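Local atomic coordinates of Pre-mRNA-splicing factor 38 (Chaetomium thermophilum, PDB entry 5F5T), a protein that is probably required for pre-mRNA splicing as a member of the PRP38 family of spliceosomal factors. Residues A[142-147]-A[166-171]. Residues are numbered along the deposited sequence; the frame is centred on the assembly and turned at random.
Sequences PFLEDR and FIDDLL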
ATOM      1  N   PRO A 142       2.828  10.788  -0.505  1.00 69.03           N
ATOM      2  CA  PRO A 142       2.054  12.030  -0.376  1.00 53.17           C
ATOM      3  C   PRO A 142       0.577  11.821  -0.045  1.00 61.95           C
ATOM      4  O   PRO A 142      -0.043  12.704   0.547  1.00 75.05           O
ATOM      5  CB  PRO A 142       2.203  12.675  -1.755  1.00 53.88           C
ATOM      6  CG  PRO A 142       3.516  12.192  -2.240  1.00 63.03           C
ATOM      7  CD  PRO A 142       3.620  10.776  -1.749  1.00 65.67           C
ATOM      8  N   PHE A 143       0.023  10.670  -0.408  1.00 55.14           N
ATOM      9  CA  PHE A 143      -1.402  10.432  -0.200  1.00 60.03           C
ATOM     10  C   PHE A 143      -1.705   9.931   1.205  1.00 57.20           C
ATOM     11  O   PHE A 143      -2.835   9.555   1.512  1.00 59.98           O
ATOM     12  CB  PHE A 143      -1.928   9.471  -1.258  1.00 52.45           C
ATOM     13  CG  PHE A 143      -1.742   9.984  -2.650  1.00 56.34           C
ATOM     14  CD1 PHE A 143      -2.390  11.137  -3.062  1.00 49.58           C
ATOM     15  CD2 PHE A 143      -0.884   9.350  -3.531  1.00 65.48           C
ATOM     16  CE1 PHE A 143      -2.207  11.630  -4.337  1.00 55.37           C
ATOM     17  CE2 PHE A 143      -0.696   9.839  -4.809  1.00 71.72           C
ATOM     18  CZ  PHE A 143      -1.358  10.982  -5.212  1.00 57.17           C
ATOM     19  N   LEU A 144      -0.689   9.943   2.063  1.00 43.23           N
ATOM     20  CA  LEU A 144      -0.910   9.794   3.494  1.00 47.47           C
ATOM     21  C   LEU A 144      -1.668  11.018   4.031  1.00 58.66           C
ATOM     22  O   LEU A 144      -2.126  11.028   5.172  1.00 72.86           O
ATOM     23  CB  LEU A 144       0.422   9.617   4.226  1.00 54.53           C
ATOM     24  CG  LEU A 144       1.163   8.286   4.044  1.00 52.87           C
ATOM     25  CD1 LEU A 144       2.493   8.318   4.771  1.00 49.76           C
ATOM     26  CD2 LEU A 144       0.321   7.127   4.547  1.00 56.54           C
ATOM     27  N   GLU A 145      -1.784  12.050   3.198  1.00 50.42           N
ATOM     28  CA  GLU A 145      -2.532  13.260   3.539  1.00 62.93           C
ATOM     29  C   GLU A 145      -3.979  13.189   3.050  1.00 50.16           C
ATOM     30  O   GLU A 145      -4.805  14.036   3.387  1.00 73.06           O
ATOM     31  CB  GLU A 145      -1.842  14.492   2.953  1.00 59.78           C
ATOM     32  CG  GLU A 145      -2.118  15.783   3.692  1.00 75.96           C
ATOM     33  CD  GLU A 145      -1.340  16.951   3.117  1.00 83.75           C
ATOM     34  OE1 GLU A 145      -1.616  18.103   3.508  1.00 85.32           O
ATOM     35  OE2 GLU A 145      -0.452  16.713   2.273  1.00 90.74           O
ATOM     36  N   ASP A 146      -4.279  12.176   2.246  1.00 55.76           N
ATOM     37  CA  ASP A 146      -5.632  11.968   1.748  1.00 55.34           C
ATOM     38  C   ASP A 146      -6.442  11.267   2.837  1.00 56.34           C
ATOM     39  O   ASP A 146      -6.188  10.110   3.178  1.00 58.78           O
ATOM     40  CB  ASP A 146      -5.609  11.144   0.458  1.00 52.60           C
ATOM     41  CG  ASP A 146      -6.945  11.130  -0.268  1.00 63.58           C
ATOM     42  OD1 ASP A 146      -7.983  11.460   0.343  1.00 63.65           O
ATOM     43  OD2 ASP A 146      -6.951  10.777  -1.468  1.00 59.06           O
ATOM     44  N   ARG A 147      -7.424  11.976   3.376  1.00 53.73           N
ATOM     45  CA  ARG A 147      -8.137  11.518   4.560  1.00 45.85           C
ATOM     46  C   ARG A 147      -9.546  11.035   4.237  1.00 51.04           C
ATOM     47  O   ARG A 147     -10.332  10.756   5.141  1.00 64.02           O
ATOM     48  CB  ARG A 147      -8.199  12.644   5.591  1.00 46.92           C
ATOM     49  CG  ARG A 147      -9.240  13.700   5.266  1.00 51.29           C
ATOM     50  CD  ARG A 147      -9.320  14.756   6.345  1.00 51.82           C
ATOM     51  NE  ARG A 147      -8.599  15.969   5.981  1.00 76.62           N
ATOM     52  CZ  ARG A 147      -9.189  17.132   5.734  1.00 91.15           C
ATOM     53  NH1 ARG A 147     -10.512  17.233   5.812  1.00 83.02           N
ATOM     54  NH2 ARG A 147      -8.462  18.193   5.411  1.00 98.82           N
ATOM     55  N   PHE A 166      -5.076   3.091   3.945  1.00 54.29           N
ATOM     56  CA  PHE A 166      -4.879   2.154   2.848  1.00 58.92           C
ATOM     57  C   PHE A 166      -3.471   2.290   2.258  1.00 65.29           C
ATOM     58  O   PHE A 166      -2.793   1.293   2.001  1.00 58.01           O
ATOM     59  CB  PHE A 166      -5.947   2.376   1.771  1.00 45.89           C
ATOM     60  CG  PHE A 166      -5.915   1.362   0.667  1.00 45.83           C
ATOM     61  CD1 PHE A 166      -6.205   0.030   0.917  1.00 47.56           C
ATOM     62  CD2 PHE A 166      -5.588   1.741  -0.625  1.00 39.62           C
ATOM     63  CE1 PHE A 166      -6.173  -0.904  -0.104  1.00 51.80           C
ATOM     64  CE2 PHE A 166      -5.552   0.812  -1.649  1.00 50.03           C
ATOM     65  CZ  PHE A 166      -5.847  -0.512  -1.389  1.00 44.86           C
ATOM     66  N   ILE A 167      -3.041   3.533   2.055  1.00 59.13           N
ATOM     67  CA  ILE A 167      -1.701   3.822   1.554  1.00 53.16           C
ATOM     68  C   ILE A 167      -0.649   3.298   2.519  1.00 61.44           C
ATOM     69  O   ILE A 167       0.311   2.643   2.110  1.00 63.69           O
ATOM     70  CB  ILE A 167      -1.477   5.333   1.351  1.00 57.19           C
ATOM     71  CG1 ILE A 167      -2.427   5.875   0.285  1.00 51.68           C
ATOM     72  CG2 ILE A 167      -0.038   5.614   0.968  1.00 58.69           C
ATOM     73  CD1 ILE A 167      -2.269   5.215  -1.052  1.00 49.84           C
ATOM     74  N   ASP A 168      -0.849   3.578   3.802  1.00 56.23           N
ATOM     75  CA  ASP A 168       0.071   3.120   4.833  1.00 58.37           C
ATOM     76  C   ASP A 168       0.140   1.595   4.839  1.00 70.49           C
ATOM     77  O   ASP A 168       1.213   1.019   5.032  1.00 64.46           O
ATOM     78  CB  ASP A 168      -0.359   3.635   6.209  1.00 62.47           C
ATOM     79  CG  ASP A 168       0.725   3.474   7.258  1.00 64.88           C
ATOM     80  OD1 ASP A 168       1.905   3.744   6.950  1.00 66.53           O
ATOM     81  OD2 ASP A 168       0.398   3.061   8.390  1.00 77.58           O
ATOM     82  N   ASP A 169      -1.004   0.948   4.618  1.00 56.48           N
ATOM     83  CA  ASP A 169      -1.046  -0.506   4.506  1.00 53.12           C
ATOM     84  C   ASP A 169      -0.223  -1.004   3.320  1.00 66.57           C
ATOM     85  O   ASP A 169       0.524  -1.971   3.437  1.00 53.19           O
ATOM     86  CB  ASP A 169      -2.485  -1.003   4.382  1.00 48.97           C
ATOM     87  CG  ASP A 169      -3.196  -1.074   5.720  1.00 73.36           C
ATOM     88  OD1 ASP A 169      -2.550  -0.789   6.751  1.00 68.39           O
ATOM     89  OD2 ASP A 169      -4.391  -1.439   5.743  1.00 73.33           O
ATOM     90  N   LEU A 170      -0.359  -0.332   2.184  1.00 52.18           N
ATOM     91  CA  LEU A 170       0.415  -0.675   0.998  1.00 48.73           C
ATOM     92  C   LEU A 170       1.911  -0.542   1.264  1.00 68.24           C
ATOM     93  O   LEU A 170       2.717  -1.347   0.797  1.00 70.78           O
ATOM     94  CB  LEU A 170       0.019   0.220  -0.174  1.00 45.67           C
ATOM     95  CG  LEU A 170      -1.386   0.054  -0.740  1.00 51.70           C
ATOM     96  CD1 LEU A 170      -1.651   1.142  -1.766  1.00 46.71           C
ATOM     97  CD2 LEU A 170      -1.524  -1.324  -1.371  1.00 44.61           C
ATOM     98  N   LEU A 171       2.271   0.502   2.000  1.00 64.14           N
ATOM     99  CA  LEU A 171       3.664   0.799   2.304  1.00 56.52           C
ATOM    100  C   LEU A 171       4.290  -0.061   3.409  1.00 58.22           C
ATOM    101  O   LEU A 171       5.511  -0.174   3.478  1.00 79.54           O
ATOM    102  CB  LEU A 171       3.794   2.278   2.665  1.00 47.19           C
ATOM    103  CG  LEU A 171       3.404   3.212   1.517  1.00 60.20           C
ATOM    104  CD1 LEU A 171       3.617   4.667   1.898  1.00 57.05           C
ATOM    105  CD2 LEU A 171       4.176   2.852   0.250  1.00 51.91           C
TER
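A 3-10 segment packs here against the helix that follows a beta hairpin, within the PRP38 family region. The end of that segment, residues 142-145, lies in the loop after helix 133-140 and before the hairpin of strands 149-153 and 158-162. The hairpin leads into helix 163-172, so the chain folds back onto the 3-10 segment. On the helix, I167 points toward 142-147 and carries most of the contact. Its two branches part between two neighbours, F143 and L144. CG1 lies 3.9 Å from F143 CB, and it also meets the backbone oxygen F143 O. That oxygen also accepts the 3.1 Å backbone bond from D146 N. The end of the F143 side chain leads away from 166-171, and the side chain touches R120 of helix 117-130. The other branch, CG2 of I167, is anti to the backbone N and meets CD2 of L144 at 3.9 Å. The same torsion (chi1 -63°) sets CG1 beside that N. I167 also packs on A124 of helix 117-130 and L140 of helix 133-140. In the chain of another protein, a basic side chain forms a salt bridge with D168 OD2, and an aromatic side chain gives a hydrogen bond to L144 O. L144 CD2 rests against the backbone and CB of D168, 3.8 Å from D168 N and 3.9 Å from D168 CB.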